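Local coordinates for arginyl-tRNA synthetase, putative (Plasmodium falciparum, PDB 5JLD), which probably attaches L-arginine to tRNA(Arg) at the expense of ATP, as a class I aminoacyl-tRNA synthetase, releasing AMP and diphosphate, at residues A[160-165]-A[170-175]; A[175-180]-A[333-338]; A[153-158]-A[266-271]; A[539-544]-A[579-584]; A[326-331]-A[354-359]. All coordinates share one frame; numbering follows the deposited sequence.

Contact 1: residues A[160-165]-A[170-175]; sequences SICRVF and INTHRV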
# COMPACT_ATOMS: atom_id res chain seq x y z
N SER A 160 -0.48 3.45 -3.57
CA SER A 160 -1.33 3.24 -2.38
C SER A 160 -0.52 3.29 -1.07
O SER A 160 -0.90 3.99 -0.12
CB SER A 160 -2.10 1.91 -2.47
OG SER A 160 -3.16 1.94 -1.53
N ILE A 161 0.60 2.58 -1.04
CA ILE A 161 1.46 2.61 0.14
C ILE A 161 1.92 4.04 0.51
O ILE A 161 1.88 4.46 1.70
CB ILE A 161 2.68 1.69 -0.08
CG1 ILE A 161 2.19 0.23 -0.12
CG2 ILE A 161 3.77 1.91 1.01
CD1 ILE A 161 3.20 -0.81 -0.62
N CYS A 162 2.32 4.80 -0.51
CA CYS A 162 2.72 6.19 -0.27
C CYS A 162 1.57 6.99 0.33
O CYS A 162 1.77 7.76 1.26
CB CYS A 162 3.19 6.86 -1.56
SG CYS A 162 4.77 6.15 -2.16
N ARG A 163 0.39 6.84 -0.25
CA ARG A 163 -0.76 7.58 0.21
C ARG A 163 -1.05 7.20 1.67
O ARG A 163 -1.48 8.05 2.46
CB ARG A 163 -1.98 7.31 -0.68
CG ARG A 163 -1.91 7.85 -2.10
CD ARG A 163 -3.32 7.91 -2.73
NE ARG A 163 -3.28 8.22 -4.16
CZ ARG A 163 -4.26 8.81 -4.85
NH1 ARG A 163 -5.39 9.16 -4.24
NH2 ARG A 163 -4.12 9.05 -6.15
N VAL A 164 -0.80 5.95 2.03
CA VAL A 164 -0.99 5.51 3.41
C VAL A 164 -0.05 6.28 4.32
O VAL A 164 -0.49 6.87 5.30
CB VAL A 164 -0.77 3.99 3.59
CG1 VAL A 164 -0.57 3.64 5.05
CG2 VAL A 164 -1.95 3.21 3.01
N PHE A 165 1.24 6.32 3.98
CA PHE A 165 2.17 7.07 4.83
C PHE A 165 1.90 8.58 4.88
O PHE A 165 2.07 9.22 5.94
CB PHE A 165 3.61 6.80 4.40
CG PHE A 165 4.11 5.46 4.85
CD1 PHE A 165 4.43 5.24 6.18
CD2 PHE A 165 4.22 4.42 3.95
CE1 PHE A 165 4.88 4.02 6.59
CE2 PHE A 165 4.67 3.19 4.36
CZ PHE A 165 5.01 2.99 5.68
N ILE A 170 3.63 11.05 7.38
CA ILE A 170 5.02 10.64 7.34
C ILE A 170 5.72 11.33 6.16
O ILE A 170 5.13 11.49 5.09
CB ILE A 170 5.14 9.11 7.23
CG1 ILE A 170 4.45 8.45 8.42
CG2 ILE A 170 6.58 8.69 7.14
CD1 ILE A 170 5.03 8.89 9.77
N ASN A 171 6.96 11.76 6.39
CA ASN A 171 7.81 12.27 5.31
C ASN A 171 8.10 11.12 4.33
O ASN A 171 8.85 10.19 4.63
CB ASN A 171 9.11 12.87 5.87
CG ASN A 171 9.99 13.49 4.77
OD1 ASN A 171 9.49 14.16 3.86
ND2 ASN A 171 11.30 13.27 4.87
N THR A 172 7.49 11.18 3.16
CA THR A 172 7.49 10.01 2.28
C THR A 172 8.15 10.30 0.94
O THR A 172 7.73 11.24 0.25
CB THR A 172 6.05 9.51 2.07
OG1 THR A 172 5.43 9.38 3.35
CG2 THR A 172 6.04 8.17 1.36
N HIS A 173 9.18 9.53 0.58
CA HIS A 173 9.87 9.75 -0.70
C HIS A 173 9.28 8.81 -1.75
O HIS A 173 9.42 7.59 -1.65
CB HIS A 173 11.39 9.50 -0.60
CG HIS A 173 12.11 10.37 0.37
ND1 HIS A 173 12.66 11.59 0.02
CD2 HIS A 173 12.40 10.19 1.68
CE1 HIS A 173 13.24 12.13 1.08
NE2 HIS A 173 13.10 11.30 2.10
N ARG A 174 8.63 9.38 -2.76
CA ARG A 174 8.14 8.63 -3.91
C ARG A 174 9.24 8.53 -4.99
O ARG A 174 9.54 9.51 -5.69
CB ARG A 174 6.90 9.30 -4.48
CG ARG A 174 5.79 9.45 -3.45
CD ARG A 174 4.79 10.49 -3.91
NE ARG A 174 3.50 10.24 -3.26
CZ ARG A 174 2.51 9.57 -3.84
NH1 ARG A 174 2.70 9.08 -5.06
NH2 ARG A 174 1.36 9.36 -3.20
N VAL A 175 9.81 7.34 -5.14
CA VAL A 175 10.99 7.20 -5.99
C VAL A 175 10.82 6.18 -7.12
O VAL A 175 10.51 5.03 -6.90
CB VAL A 175 12.22 6.82 -5.16
CG1 VAL A 175 13.42 6.55 -6.08
CG2 VAL A 175 12.55 7.95 -4.19
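The first torsions of Arg174 and Cys162 set their side chains on the facing sides of strand and helix: CG of Arg174 (chi1 -57°) and SG of Cys162 (chi1 -68°) each stand anti to their own carbonyl carbon. The Arg174 chain then runs extended from CG to NE and lays its guanidinium over the helix. Cys162 CB sits over one face of that group, toward its rim, 3.5 Å from Arg174 NH2. Cys162 SG lies against the aliphatic part of the same chain, 3.7 Å from Arg174 CG. Arg163 CG comes to the guanidinium edge. At the other end of the contact, Ile170 CG1 touches the edge of the Phe165 ring, 3.9 Å from CD1. Thr172 OG1 packs on Phe165 CB at 3.3 Å and gives its hydrogen to Ile170 O, from above the carbonyl plane. Ile170 N bonds to Phe165 O at 2.8 Å. The helix runs nearly antiparallel to the strand, at 162°, with axes 8.6 Å apart. This is the turn from helix to second strand in the beta-alpha-beta unit of strand 133-137, helix 149-167 and strand 171-176, part of the class I catalytic domain. Glu166 and Asp159 form salt bridges with Arg174, and Asp159 also pairs with Arg163. These carboxylates probably offset the two nearby positive charges, while Cys162 gives the guanidinium an apolar surface to lie on.

Contact 2: residues A[175-180]-A[333-338]; sequences VNHVGD and YYRLTQ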
# COMPACT_ATOMS: atom_id res chain seq x y z
N VAL A 175 9.81 7.34 -5.14
CA VAL A 175 10.99 7.20 -5.99
C VAL A 175 10.82 6.18 -7.12
O VAL A 175 10.51 5.03 -6.90
CB VAL A 175 12.22 6.82 -5.16
CG1 VAL A 175 13.42 6.55 -6.08
CG2 VAL A 175 12.55 7.95 -4.19
N ASN A 176 11.04 6.65 -8.33
CA ASN A 176 10.97 5.82 -9.51
C ASN A 176 12.38 5.51 -10.04
O ASN A 176 12.98 6.37 -10.67
CB ASN A 176 10.13 6.53 -10.58
CG ASN A 176 9.72 5.61 -11.71
OD1 ASN A 176 10.13 4.45 -11.77
ND2 ASN A 176 8.89 6.12 -12.61
N HIS A 177 12.88 4.30 -9.76
CA HIS A 177 14.20 3.82 -10.16
C HIS A 177 14.18 3.37 -11.62
O HIS A 177 14.17 2.18 -11.92
CB HIS A 177 14.64 2.66 -9.24
CG HIS A 177 16.07 2.21 -9.42
ND1 HIS A 177 17.11 2.71 -8.67
CD2 HIS A 177 16.60 1.24 -10.20
CE1 HIS A 177 18.23 2.11 -9.02
NE2 HIS A 177 17.95 1.20 -9.94
N VAL A 178 14.12 4.34 -12.53
CA VAL A 178 13.95 4.06 -13.95
C VAL A 178 15.23 3.46 -14.55
O VAL A 178 16.34 3.84 -14.15
CB VAL A 178 13.53 5.33 -14.72
CG1 VAL A 178 14.47 6.50 -14.41
CG2 VAL A 178 13.46 5.08 -16.22
N GLY A 179 15.08 2.52 -15.48
CA GLY A 179 16.22 1.94 -16.17
C GLY A 179 16.74 2.85 -17.28
O GLY A 179 16.38 2.70 -18.44
N ASP A 180 17.60 3.81 -16.92
CA ASP A 180 18.08 4.81 -17.88
C ASP A 180 19.58 4.70 -18.10
O ASP A 180 20.22 5.66 -18.52
CB ASP A 180 17.74 6.22 -17.39
CG ASP A 180 18.43 6.57 -16.08
OD1 ASP A 180 18.95 5.65 -15.39
OD2 ASP A 180 18.46 7.78 -15.73
N TYR A 333 22.71 2.34 -0.09
CA TYR A 333 23.72 3.21 0.55
C TYR A 333 23.29 4.68 0.58
O TYR A 333 23.36 5.35 1.62
CB TYR A 333 25.08 3.10 -0.18
CG TYR A 333 26.00 4.26 0.14
CD1 TYR A 333 26.79 4.25 1.29
CD2 TYR A 333 26.06 5.38 -0.68
CE1 TYR A 333 27.62 5.33 1.60
CE2 TYR A 333 26.88 6.45 -0.38
CZ TYR A 333 27.66 6.42 0.75
OH TYR A 333 28.47 7.48 1.04
N TYR A 334 22.85 5.17 -0.57
CA TYR A 334 22.44 6.55 -0.73
C TYR A 334 21.22 6.86 0.13
O TYR A 334 21.19 7.85 0.83
CB TYR A 334 22.15 6.87 -2.20
CG TYR A 334 21.60 8.27 -2.44
CD1 TYR A 334 22.44 9.37 -2.56
CD2 TYR A 334 20.22 8.48 -2.55
CE1 TYR A 334 21.92 10.66 -2.78
CE2 TYR A 334 19.70 9.74 -2.76
CZ TYR A 334 20.55 10.83 -2.87
OH TYR A 334 19.99 12.06 -3.08
N ARG A 335 20.21 5.99 0.07
CA ARG A 335 18.97 6.22 0.82
C ARG A 335 19.23 6.23 2.32
O ARG A 335 18.66 7.04 3.05
CB ARG A 335 17.93 5.15 0.44
CG ARG A 335 17.54 5.28 -1.04
CD ARG A 335 16.87 4.05 -1.62
NE ARG A 335 16.41 4.36 -2.97
CZ ARG A 335 15.77 3.53 -3.79
NH1 ARG A 335 15.46 2.28 -3.42
NH2 ARG A 335 15.40 3.97 -4.98
N LEU A 336 20.14 5.37 2.77
CA LEU A 336 20.40 5.25 4.21
C LEU A 336 21.29 6.38 4.75
O LEU A 336 21.01 6.93 5.83
CB LEU A 336 21.03 3.90 4.51
CG LEU A 336 20.07 2.72 4.42
CD1 LEU A 336 20.84 1.43 4.56
CD2 LEU A 336 19.00 2.81 5.51
N THR A 337 22.34 6.73 4.01
CA THR A 337 23.32 7.70 4.50
C THR A 337 22.99 9.14 4.10
O THR A 337 23.27 10.07 4.84
CB THR A 337 24.76 7.37 4.02
OG1 THR A 337 24.85 7.53 2.60
CG2 THR A 337 25.15 5.93 4.39
N GLN A 338 22.38 9.34 2.93
CA GLN A 338 22.17 10.70 2.44
C GLN A 338 20.73 11.17 2.64
O GLN A 338 20.50 12.35 2.87
CB GLN A 338 22.58 10.82 0.95
CG GLN A 338 23.95 10.19 0.64
CD GLN A 338 25.10 10.76 1.49
OE1 GLN A 338 25.28 11.99 1.60
NE2 GLN A 338 25.89 9.87 2.08
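The C-terminal end of strand 171-176, in the parallel sheet of the class I catalytic domain, meets helix 326-337 through one arginine. Arg335 reaches out from the helix in an extended chain. Its NH2 comes within 3.4 Å of Val175 CG1. The two side chains approach from opposite directions, and the methyl meets the guanidinium obliquely. Val175 CG1 is anti to the backbone N (chi1 175°), which turns this branch to the arginine. His177 lies just beyond the strand, at the centre of an inverse gamma turn. Its ND1 is 4.3 Å from Arg335 NH2, too far for a bond. Between these two segments the guanidinium makes packing contacts. Its strongest polar partner is Asp137 of strand 133-137, in a salt bridge with NH1; NH2 is hydrogen-bonded elsewhere too. The Asp137 carboxylate probably balances the buried positive charge and helps fix where the guanidinium lies beside Val175. The contact is small, with 93 Å² buried over both sides. Arg335 also packs on Leu135, as does Val175, so strand 133-137 backs both partners. Strand 271-272 pairs with Asn176 from the other side of the strand. Just before Arg335 in the helix, Tyr334 meets Phe277 edge-to-face, and Tyr333 packs on helix 282-292.

Contact 3: residues A[153-158]-A[266-271]; sequences RSTIIG and LDIKLE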
# COMPACT_ATOMS: atom_id res chain seq x y z
N ARG A 153 0.99 -2.57 -12.14
CA ARG A 153 0.71 -3.10 -10.81
C ARG A 153 1.64 -2.49 -9.76
O ARG A 153 1.19 -2.08 -8.69
CB ARG A 153 0.86 -4.62 -10.81
CG ARG A 153 0.47 -5.25 -9.47
CD ARG A 153 0.13 -6.73 -9.62
NE ARG A 153 -0.74 -7.18 -8.54
CZ ARG A 153 -1.06 -8.45 -8.31
NH1 ARG A 153 -0.56 -9.40 -9.09
NH2 ARG A 153 -1.87 -8.76 -7.30
N SER A 154 2.93 -2.43 -10.07
CA SER A 154 3.90 -1.86 -9.14
C SER A 154 3.56 -0.40 -8.85
O SER A 154 3.71 0.09 -7.72
CB SER A 154 5.32 -1.96 -9.71
OG SER A 154 6.24 -1.33 -8.84
N THR A 155 3.09 0.29 -9.89
CA THR A 155 2.77 1.70 -9.81
C THR A 155 1.59 1.91 -8.87
O THR A 155 1.65 2.75 -7.96
CB THR A 155 2.47 2.26 -11.23
OG1 THR A 155 3.60 2.05 -12.07
CG2 THR A 155 2.15 3.76 -11.20
N ILE A 156 0.55 1.10 -9.06
CA ILE A 156 -0.69 1.14 -8.26
C ILE A 156 -0.48 0.80 -6.78
O ILE A 156 -0.90 1.55 -5.85
CB ILE A 156 -1.73 0.19 -8.88
CG1 ILE A 156 -2.09 0.70 -10.28
CG2 ILE A 156 -2.96 0.08 -7.99
CD1 ILE A 156 -2.90 -0.27 -11.12
N ILE A 157 0.18 -0.34 -6.55
CA ILE A 157 0.52 -0.74 -5.18
C ILE A 157 1.38 0.32 -4.47
O ILE A 157 1.05 0.78 -3.36
CB ILE A 157 1.27 -2.09 -5.19
CG1 ILE A 157 0.34 -3.21 -5.70
CG2 ILE A 157 1.85 -2.38 -3.83
CD1 ILE A 157 1.00 -4.58 -5.73
N GLY A 158 2.47 0.72 -5.14
CA GLY A 158 3.39 1.68 -4.54
C GLY A 158 2.70 3.00 -4.21
O GLY A 158 2.88 3.56 -3.12
N LEU A 266 -3.19 8.23 -14.36
CA LEU A 266 -3.39 7.55 -13.09
C LEU A 266 -3.42 8.49 -11.86
O LEU A 266 -3.74 8.05 -10.75
CB LEU A 266 -2.29 6.50 -12.90
CG LEU A 266 -2.31 5.31 -13.86
CD1 LEU A 266 -1.08 4.42 -13.65
CD2 LEU A 266 -3.61 4.51 -13.68
N ASP A 267 -3.11 9.76 -12.08
CA ASP A 267 -2.97 10.74 -11.01
C ASP A 267 -1.96 10.27 -9.96
O ASP A 267 -2.22 10.33 -8.76
CB ASP A 267 -4.33 11.03 -10.36
CG ASP A 267 -5.19 11.94 -11.21
OD1 ASP A 267 -5.01 13.17 -11.14
OD2 ASP A 267 -6.06 11.43 -11.95
N ILE A 268 -0.82 9.78 -10.43
CA ILE A 268 0.24 9.29 -9.54
C ILE A 268 1.55 10.01 -9.79
O ILE A 268 2.11 9.96 -10.88
CB ILE A 268 0.47 7.77 -9.73
CG1 ILE A 268 -0.78 6.99 -9.32
CG2 ILE A 268 1.71 7.31 -8.93
CD1 ILE A 268 -0.68 5.50 -9.52
N LYS A 269 2.06 10.68 -8.77
CA LYS A 269 3.32 11.39 -8.94
C LYS A 269 4.47 10.68 -8.23
O LYS A 269 4.33 10.16 -7.12
CB LYS A 269 3.17 12.83 -8.43
CG LYS A 269 2.08 13.60 -9.15
CD LYS A 269 2.20 15.09 -8.93
CE LYS A 269 1.19 15.84 -9.79
NZ LYS A 269 1.58 15.86 -11.23
N LEU A 270 5.61 10.67 -8.91
CA LEU A 270 6.85 10.12 -8.38
C LEU A 270 8.09 10.63 -9.09
O LEU A 270 8.05 11.04 -10.24
CB LEU A 270 6.81 8.59 -8.41
CG LEU A 270 6.26 7.86 -9.65
CD1 LEU A 270 7.02 7.99 -10.86
CD2 LEU A 270 6.31 6.38 -9.27
N GLU A 271 9.20 10.59 -8.36
CA GLU A 271 10.41 11.27 -8.78
C GLU A 271 11.36 10.34 -9.51
O GLU A 271 11.82 9.35 -8.94
CB GLU A 271 11.12 11.88 -7.57
CG GLU A 271 12.52 12.41 -7.91
CD GLU A 271 13.28 12.99 -6.72
OE1 GLU A 271 12.90 12.70 -5.56
OE2 GLU A 271 14.26 13.73 -6.95
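Thr155 turns its methyl onto two aliphatic side chains of the loop 266-271. Its CG2 lies 3.7 Å from Ile268 CD1 and 4.1 Å from Leu266 CD1. The Leu266 side chain crosses that of Thr155 at about a right angle. Ile268 comes in at a slant, and its CD1 also rests 3.9 Å from Thr155 O. The threonine splits its two branches by chemistry. CG2 is anti to the backbone N (chi1 -58° for OG1) and faces the loop. OG1 stays beside the backbone N and bonds back to His151 O, one helical turn earlier, and to Ser139 OG. The polar branch of this buried residue is therefore satisfied away from the apolar contact. The loop takes its shape from the end of helix 242-265. Asp267, with phi 55°, is the C-prime residue of a Schellman motif, in which Ile268 N bonds to Tyr263 O and Asp267 N to Asn264 O. After this turn, Leu266 and Ile268, the residues before and after Asp267, both point toward helix 149-167. Helix 436-453 packs on Leu266 through Val445 and on Ile156 through Ile448. The loop then leads into strand 271-272, which pairs with strand 171-176 at one edge of the parallel sheet.

Contact 4: residues A[539-544]-A[579-584]; sequences AEYMYD and KLCMEL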
# COMPACT_ATOMS: atom_id res chain seq x y z
N ALA A 539 -8.62 -2.71 1.18
CA ALA A 539 -9.71 -2.84 0.22
C ALA A 539 -10.87 -3.65 0.83
O ALA A 539 -12.06 -3.27 0.78
CB ALA A 539 -9.21 -3.50 -1.06
N GLU A 540 -10.49 -4.78 1.42
CA GLU A 540 -11.41 -5.63 2.16
C GLU A 540 -12.19 -4.79 3.17
O GLU A 540 -13.43 -4.80 3.20
CB GLU A 540 -10.62 -6.70 2.91
CG GLU A 540 -10.55 -8.07 2.34
CD GLU A 540 -10.11 -9.05 3.42
OE1 GLU A 540 -10.61 -8.91 4.57
OE2 GLU A 540 -9.27 -9.92 3.14
N TYR A 541 -11.45 -4.02 3.97
CA TYR A 541 -12.03 -3.23 5.04
C TYR A 541 -13.09 -2.36 4.43
O TYR A 541 -14.23 -2.26 4.94
CB TYR A 541 -10.96 -2.39 5.74
CG TYR A 541 -11.54 -1.39 6.72
CD1 TYR A 541 -11.81 -1.77 8.03
CD2 TYR A 541 -11.82 -0.08 6.34
CE1 TYR A 541 -12.34 -0.87 8.94
CE2 TYR A 541 -12.35 0.82 7.24
CZ TYR A 541 -12.61 0.42 8.54
OH TYR A 541 -13.14 1.30 9.46
N MET A 542 -12.73 -1.81 3.28
CA MET A 542 -13.56 -0.80 2.66
C MET A 542 -14.82 -1.48 2.20
O MET A 542 -15.92 -0.98 2.43
CB MET A 542 -12.84 -0.12 1.49
CG MET A 542 -13.64 1.03 0.93
SD MET A 542 -12.83 1.86 -0.45
CE MET A 542 -12.64 0.49 -1.59
N TYR A 543 -14.64 -2.64 1.58
CA TYR A 543 -15.76 -3.42 1.10
C TYR A 543 -16.66 -3.71 2.30
O TYR A 543 -17.89 -3.52 2.23
CB TYR A 543 -15.30 -4.71 0.42
CG TYR A 543 -16.43 -5.54 -0.17
CD1 TYR A 543 -17.00 -5.19 -1.39
CD2 TYR A 543 -16.92 -6.66 0.50
CE1 TYR A 543 -18.02 -5.93 -1.93
CE2 TYR A 543 -17.97 -7.41 -0.04
CZ TYR A 543 -18.51 -7.04 -1.26
OH TYR A 543 -19.54 -7.77 -1.81
N ASP A 544 -16.05 -4.10 3.41
CA ASP A 544 -16.89 -4.54 4.51
C ASP A 544 -17.64 -3.32 4.99
O ASP A 544 -18.83 -3.41 5.30
CB ASP A 544 -16.08 -5.22 5.61
CG ASP A 544 -15.46 -6.54 5.14
OD1 ASP A 544 -15.88 -7.05 4.06
OD2 ASP A 544 -14.56 -7.06 5.82
N LYS A 579 -14.94 7.75 1.64
CA LYS A 579 -14.17 8.69 0.81
C LYS A 579 -12.68 8.51 1.05
O LYS A 579 -11.91 8.26 0.11
CB LYS A 579 -14.59 10.12 1.10
CG LYS A 579 -13.86 11.19 0.30
CD LYS A 579 -14.16 12.57 0.88
CE LYS A 579 -13.26 13.65 0.30
NZ LYS A 579 -13.82 14.17 -0.97
N LEU A 580 -12.28 8.61 2.32
CA LEU A 580 -10.88 8.46 2.70
C LEU A 580 -10.30 7.12 2.23
O LEU A 580 -9.23 7.09 1.63
CB LEU A 580 -10.71 8.62 4.22
CG LEU A 580 -9.31 8.40 4.78
CD1 LEU A 580 -8.32 9.31 4.05
CD2 LEU A 580 -9.29 8.70 6.27
N CYS A 581 -11.03 6.03 2.48
CA CYS A 581 -10.59 4.69 2.05
C CYS A 581 -10.37 4.63 0.54
O CYS A 581 -9.41 4.01 0.07
CB CYS A 581 -11.61 3.62 2.46
SG CYS A 581 -11.62 3.12 4.21
N MET A 582 -11.30 5.23 -0.20
CA MET A 582 -11.26 5.22 -1.64
C MET A 582 -10.00 5.94 -2.12
O MET A 582 -9.27 5.41 -2.95
CB MET A 582 -12.52 5.89 -2.22
CG MET A 582 -13.73 4.99 -2.26
SD MET A 582 -15.21 5.88 -2.80
CE MET A 582 -14.99 5.89 -4.56
N GLU A 583 -9.76 7.12 -1.55
CA GLU A 583 -8.59 7.93 -1.88
C GLU A 583 -7.28 7.23 -1.54
O GLU A 583 -6.33 7.29 -2.31
CB GLU A 583 -8.67 9.27 -1.17
CG GLU A 583 -9.74 10.18 -1.73
CD GLU A 583 -9.98 11.39 -0.86
OE1 GLU A 583 -9.51 11.38 0.30
OE2 GLU A 583 -10.64 12.34 -1.33
N LEU A 584 -7.23 6.57 -0.39
CA LEU A 584 -6.01 5.88 0.01
C LEU A 584 -5.66 4.77 -1.00
O LEU A 584 -4.50 4.41 -1.16
CB LEU A 584 -6.15 5.28 1.41
CG LEU A 584 -6.19 6.25 2.61
CD1 LEU A 584 -6.46 5.49 3.89
CD2 LEU A 584 -4.91 7.08 2.74
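Helices 539-544 and 579-584 run nearly antiparallel, at 152°, with axes 10.0 Å apart and the closest CA pair, Met542 and Cys581, separated by 6.3 Å. Met542 and Cys581 carry the contact about equally. CG of Met542, anti to the backbone N (chi1 -175°), and the straight chain beyond it carry SD to 3.6 Å from Cys581 CB; the bend at chi3 turns only the terminal methyl. Met542 CG is equally close to Cys581 CB. The same sulfur touches the next residue, 3.7 Å from Met582 CG. The two helices, 536-556 and 564-584, belong to the helical DALR anticodon-binding domain, and this buried apolar seam joins them. Cys581 turns its own sulfur the other way, to the Tyr541 ring. SG lies in the ring plane at the edge, 3.8 Å from Tyr541 CD2 and 3.9 Å from CE2. This is a sulfur-aromatic contact made at the ring rim, with SG 5.0 Å from the ring centroid. Tyr541 is held by a stack with the His518 ring and by its OH, which bonds to His518 O. Phe522, on helix 522-532, touches both Tyr541 and Cys581. On the other flank, Met582 packs on Ile480 and Tyr483 of helix 476-492, and Met542 on Ile479 of the same helix.

Contact 5: residues A[326-331]-A[354-359]; sequences STDVAA and THFETI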
# COMPACT_ATOMS: atom_id res chain seq x y z
N SER A 326 25.73 -3.74 -8.36
CA SER A 326 26.36 -2.59 -7.72
C SER A 326 25.41 -1.41 -7.60
O SER A 326 25.40 -0.69 -6.59
CB SER A 326 27.62 -2.17 -8.48
OG SER A 326 27.33 -1.91 -9.85
N THR A 327 24.57 -1.21 -8.61
CA THR A 327 23.59 -0.12 -8.56
C THR A 327 22.59 -0.26 -7.39
O THR A 327 22.27 0.73 -6.73
CB THR A 327 22.81 0.00 -9.88
OG1 THR A 327 23.71 0.36 -10.94
CG2 THR A 327 21.72 1.07 -9.78
N ASP A 328 22.08 -1.46 -7.13
CA ASP A 328 21.06 -1.60 -6.06
C ASP A 328 21.69 -1.32 -4.69
O ASP A 328 21.13 -0.58 -3.85
CB ASP A 328 20.44 -2.98 -6.08
CG ASP A 328 19.53 -3.20 -7.28
OD1 ASP A 328 19.02 -2.21 -7.84
OD2 ASP A 328 19.30 -4.36 -7.65
N VAL A 329 22.89 -1.86 -4.51
CA VAL A 329 23.65 -1.65 -3.28
C VAL A 329 23.94 -0.16 -3.08
O VAL A 329 23.75 0.37 -1.98
CB VAL A 329 24.96 -2.47 -3.30
CG1 VAL A 329 25.80 -2.18 -2.06
CG2 VAL A 329 24.63 -3.97 -3.37
N ALA A 330 24.37 0.53 -4.15
CA ALA A 330 24.65 1.96 -4.06
C ALA A 330 23.39 2.74 -3.75
O ALA A 330 23.43 3.68 -2.96
CB ALA A 330 25.29 2.50 -5.39
N ALA A 331 22.27 2.37 -4.37
CA ALA A 331 21.04 3.10 -4.11
C ALA A 331 20.67 2.97 -2.63
O ALA A 331 20.27 3.96 -2.01
CB ALA A 331 19.90 2.62 -5.00
N THR A 354 14.37 -12.75 -3.18
CA THR A 354 15.66 -13.27 -2.74
C THR A 354 16.75 -12.23 -2.99
O THR A 354 17.51 -11.87 -2.07
CB THR A 354 15.99 -14.59 -3.46
OG1 THR A 354 14.87 -15.48 -3.35
CG2 THR A 354 17.24 -15.24 -2.89
N HIS A 355 16.78 -11.72 -4.22
CA HIS A 355 17.74 -10.69 -4.60
C HIS A 355 17.73 -9.59 -3.56
O HIS A 355 18.78 -9.30 -2.95
CB HIS A 355 17.41 -10.15 -5.99
CG HIS A 355 18.19 -8.93 -6.38
ND1 HIS A 355 19.48 -8.99 -6.86
CD2 HIS A 355 17.85 -7.62 -6.35
CE1 HIS A 355 19.90 -7.77 -7.11
NE2 HIS A 355 18.93 -6.92 -6.82
N PHE A 356 16.55 -9.04 -3.25
CA PHE A 356 16.56 -7.88 -2.35
C PHE A 356 16.87 -8.32 -0.92
O PHE A 356 17.54 -7.59 -0.17
CB PHE A 356 15.24 -7.08 -2.43
CG PHE A 356 15.19 -6.19 -3.64
CD1 PHE A 356 15.92 -5.00 -3.67
CD2 PHE A 356 14.49 -6.58 -4.78
CE1 PHE A 356 15.91 -4.18 -4.80
CE2 PHE A 356 14.48 -5.77 -5.92
CZ PHE A 356 15.19 -4.56 -5.93
N GLU A 357 16.46 -9.54 -0.57
CA GLU A 357 16.79 -10.03 0.76
C GLU A 357 18.31 -10.14 0.84
O GLU A 357 18.92 -9.74 1.84
CB GLU A 357 16.10 -11.38 1.04
CG GLU A 357 14.63 -11.21 1.39
CD GLU A 357 14.01 -12.44 2.01
OE1 GLU A 357 14.19 -13.55 1.46
OE2 GLU A 357 13.34 -12.30 3.07
N THR A 358 18.93 -10.58 -0.26
CA THR A 358 20.39 -10.71 -0.27
C THR A 358 21.02 -9.32 -0.15
O THR A 358 22.09 -9.16 0.45
CB THR A 358 20.94 -11.40 -1.53
OG1 THR A 358 20.27 -12.65 -1.74
CG2 THR A 358 22.43 -11.64 -1.39
N ILE A 359 20.35 -8.30 -0.69
CA ILE A 359 20.90 -6.96 -0.54
C ILE A 359 20.77 -6.52 0.91
O ILE A 359 21.72 -5.95 1.48
CB ILE A 359 20.22 -5.97 -1.50
CG1 ILE A 359 20.72 -6.22 -2.93
CG2 ILE A 359 20.53 -4.51 -1.09
CD1 ILE A 359 19.81 -5.71 -4.00
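His355 NE2 donates to Asp328 OD2 at 2.7 Å, with an N-H...O angle of 160°. The oxygen lies in the plane of the imidazole ring, at its edge. On the aspartate the bond uses the anti side of OD2, a little out of the carboxylate plane. The two planes stand steeply to each other, 73° apart. Nearer the backbone, Ile359 CD1 packs on Asp328 CB at 3.5 Å, the two side chains crossing at about a right angle. This His-carboxylate pair joins the start of helix 326-337 to helix 353-364 in the class I catalytic domain, the short segments inclined at 53°. His355 CG is anti to the backbone N, which sends the ring across to the aspartate. Beside it in sequence, Phe356 turns a ring face to it: His355 CD2 lies over the centre of the phenyl ring. Phe356 in turn meets the ring of Tyr346, on strand 343-349. Leu313, on strand 313-316, packs against Ile359 from outside the pair.

In the fold
Contacts 1, 2, 3 and 5 lie in the catalytic domain, and contact 4 in the DALR anticodon-binding domain. Contacts 1 and 3 share helix 149-167, with centres about 10 Å apart, and meet where Arg174 NH1 bonds to Lys269 O. Contact 1 closes before contact 2 opens; they share Val175 on strand 171-176. Contacts 2 and 5 share helix 326-337, about 11 Å between centres, and touch where His177 packs on Thr327. Their segments alternate in the chain, as do those of contacts 2 and 3. Contact 4 comes last. Its centre is about 17 Å from contact 1, and Ser160 OG bonds to Leu584 O there, tying catalytic helix to anticodon-binding helix. Contacts 4 and 5 are farthest apart, about 34 Å between centres.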